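Local coordinates for uncharacterized protein (Bacteroides eggerthii, PDB 4L3R), which is of unknown function but belongs to the DUF4847 family, placed in the calycin clan and built around a large antiparallel sheet, at residues A60-G64 with E65-T69. Residues are numbered along the deposited sequence; the frame is centred on the assembly and turned at random.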
ATOM      1  N   ALA B  60      -2.954  -5.244   0.574  1.00 70.64           N
ATOM      2  CA  ALA B  60      -3.002  -6.679   0.308  1.00 72.59           C
ATOM      3  C   ALA B  60      -3.609  -6.972  -1.047  1.00 75.27           C
ATOM      4  O   ALA B  60      -4.455  -6.212  -1.511  1.00 72.10           O
ATOM      5  CB  ALA B  60      -3.824  -7.364   1.393  1.00 72.46           C
ATOM      6  N   ASP B  61      -3.229  -8.114  -1.641  1.00 75.82           N
ATOM      7  CA  ASP B  61      -3.721  -8.542  -2.947  1.00 78.73           C
ATOM      8  C   ASP B  61      -5.057  -9.291  -2.764  1.00 85.40           C
ATOM      9  O   ASP B  61      -5.075 -10.504  -2.554  1.00 86.47           O
ATOM     10  CB  ASP B  61      -2.665  -9.405  -3.670  1.00 84.39           C
ATOM     11  CG  ASP B  61      -3.012  -9.787  -5.090  1.00 91.38           C
ATOM     12  OD1 ASP B  61      -3.903  -9.144  -5.676  1.00 87.76           O
ATOM     13  OD2 ASP B  61      -2.374 -10.712  -5.622  1.00104.53           O
ATOM     14  N   VAL B  62      -6.171  -8.535  -2.844  1.00 82.91           N
ATOM     15  CA  VAL B  62      -7.540  -9.026  -2.677  1.00 84.17           C
ATOM     16  C   VAL B  62      -8.258  -9.069  -4.024  1.00 92.17           C
ATOM     17  O   VAL B  62      -8.539  -8.009  -4.574  1.00 91.26           O
ATOM     18  CB  VAL B  62      -8.316  -8.097  -1.695  1.00 84.84           C
ATOM     19  CG1 VAL B  62      -9.753  -8.589  -1.485  1.00 85.42           C
ATOM     20  CG2 VAL B  62      -7.583  -7.955  -0.361  1.00 82.28           C
ATOM     21  N   ASN B  63      -8.614 -10.268  -4.522  1.00 93.18           N
ATOM     22  CA  ASN B  63      -9.387 -10.440  -5.761  1.00 96.30           C
ATOM     23  C   ASN B  63      -8.623  -9.907  -6.998  1.00100.04           C
ATOM     24  O   ASN B  63      -9.187  -9.172  -7.814  1.00100.73           O
ATOM     25  CB  ASN B  63     -10.783  -9.749  -5.617  1.00 98.58           C
ATOM     26  CG  ASN B  63     -11.911 -10.331  -6.459  1.00127.20           C
ATOM     27  OD1 ASN B  63     -11.879 -11.487  -6.906  1.00122.71           O
ATOM     28  ND2 ASN B  63     -12.977  -9.554  -6.637  1.00118.45           N
ATOM     29  N   GLY B  64      -7.359 -10.313  -7.133  1.00 95.55           N
ATOM     30  CA  GLY B  64      -6.509  -9.918  -8.256  1.00 95.67           C
ATOM     31  C   GLY B  64      -6.187  -8.435  -8.359  1.00 93.26           C
ATOM     32  O   GLY B  64      -5.908  -7.939  -9.449  1.00 94.27           O
ATOM     33  N   GLU B  65      -6.219  -7.710  -7.241  1.00 84.50           N
ATOM     34  CA  GLU B  65      -5.894  -6.284  -7.220  1.00 81.04           C
ATOM     35  C   GLU B  65      -5.472  -5.907  -5.809  1.00 77.20           C
ATOM     36  O   GLU B  65      -5.958  -6.508  -4.860  1.00 76.00           O
ATOM     37  CB  GLU B  65      -7.074  -5.427  -7.726  1.00 82.14           C
ATOM     38  CG  GLU B  65      -8.206  -5.226  -6.730  1.00 90.53           C
ATOM     39  CD  GLU B  65      -9.493  -4.660  -7.299  1.00118.89           C
ATOM     40  OE1 GLU B  65      -9.838  -4.987  -8.459  1.00125.41           O
ATOM     41  OE2 GLU B  65     -10.186  -3.929  -6.555  1.00108.13           O
ATOM     42  N   VAL B  66      -4.552  -4.948  -5.672  1.00 69.61           N
ATOM     43  CA  VAL B  66      -4.028  -4.537  -4.372  1.00 65.50           C
ATOM     44  C   VAL B  66      -4.915  -3.432  -3.784  1.00 66.75           C
ATOM     45  O   VAL B  66      -5.156  -2.418  -4.440  1.00 65.54           O
ATOM     46  CB  VAL B  66      -2.539  -4.119  -4.483  1.00 69.14           C
ATOM     47  CG1 VAL B  66      -2.015  -3.530  -3.170  1.00 66.13           C
ATOM     48  CG2 VAL B  66      -1.687  -5.307  -4.915  1.00 71.98           C
ATOM     49  N   THR B  67      -5.407  -3.643  -2.548  1.00 62.47           N
ATOM     50  CA  THR B  67      -6.255  -2.672  -1.845  1.00 60.73           C
ATOM     51  C   THR B  67      -5.755  -2.437  -0.419  1.00 61.33           C
ATOM     52  O   THR B  67      -5.189  -3.339   0.189  1.00 60.09           O
ATOM     53  CB  THR B  67      -7.730  -3.144  -1.797  1.00 70.06           C
ATOM     54  OG1 THR B  67      -7.846  -4.241  -0.895  1.00 70.20           O
ATOM     55  CG2 THR B  67      -8.277  -3.534  -3.171  1.00 73.31           C
ATOM     56  N   GLY B  68      -6.006  -1.237   0.095  1.00 56.78           N
ATOM     57  CA  GLY B  68      -5.686  -0.871   1.468  1.00 54.61           C
ATOM     58  C   GLY B  68      -6.813  -1.318   2.382  1.00 57.17           C
ATOM     59  O   GLY B  68      -7.983  -1.054   2.086  1.00 55.40           O
ATOM     60  N   THR B  69      -6.478  -2.041   3.463  1.00 54.22           N
ATOM     61  CA  THR B  69      -7.452  -2.558   4.427  1.00 53.17           C
ATOM     62  C   THR B  69      -6.981  -2.301   5.847  1.00 56.27           C
ATOM     63  O   THR B  69      -5.847  -1.864   6.056  1.00 56.39           O
ATOM     64  CB  THR B  69      -7.679  -4.071   4.227  1.00 60.61           C
ATOM     65  OG1 THR B  69      -6.459  -4.762   4.466  1.00 64.71           O
ATOM     66  CG2 THR B  69      -8.223  -4.414   2.858  1.00 59.36           C
TER
HETATM   67  O   HOH W   1     -10.484  -6.217  -4.000  1.00 66.92           O
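The carboxylate of Asp61 meets Glu65 through one oxygen rather than through its faces: OD1 stops 3.1 Å from Glu65 N, at too poor an angle for a hydrogen bond, and also stands close to Glu65 O, an acceptor that can give it nothing. The other oxygen, OD2, accepts from Gly88 N of the second subunit. The flat group of Glu65 sits at the end of an extended chain. A water comes over one face of this carboxylate, well out of its plane, and gives OE2 only a weak bond; the same water donates to Val62 O at 2.7 Å, so the tie between carboxylate and turn is loose. Glu65 CG, lying between its backbone N and carbonyl carbon (chi1 77°), comes to 3.5 Å from Val62 O. This is a two-residue beta hairpin between strands 54-61 and 66-73, with Asn63 and Gly64 at the corner. Both take positive phi, with angles close to those of a type I' turn, for which Asn-Gly is a classic pair. Val62 N reaches Glu65 O at 2.9 Å, but the bond is bent, 131° at the hydrogen. Farther along the strands the bonds are straighter: Ala60 and Thr67 exchange both backbone bonds, Ala60 N to Thr67 O at 3.0 Å and Thr67 N to Ala60 O at 2.9 Å, while Val66 CA adds a CA-H...O contact to Ala60 O. The side chains of Val62 and Thr67 cross at about a right angle, with Val62 CG2 3.8 Å from Thr67 OG1. Gly64, Val66 and Gly68 form backbone hydrogen bonds with the second subunit, and Ile86 of that subunit packs on Val66.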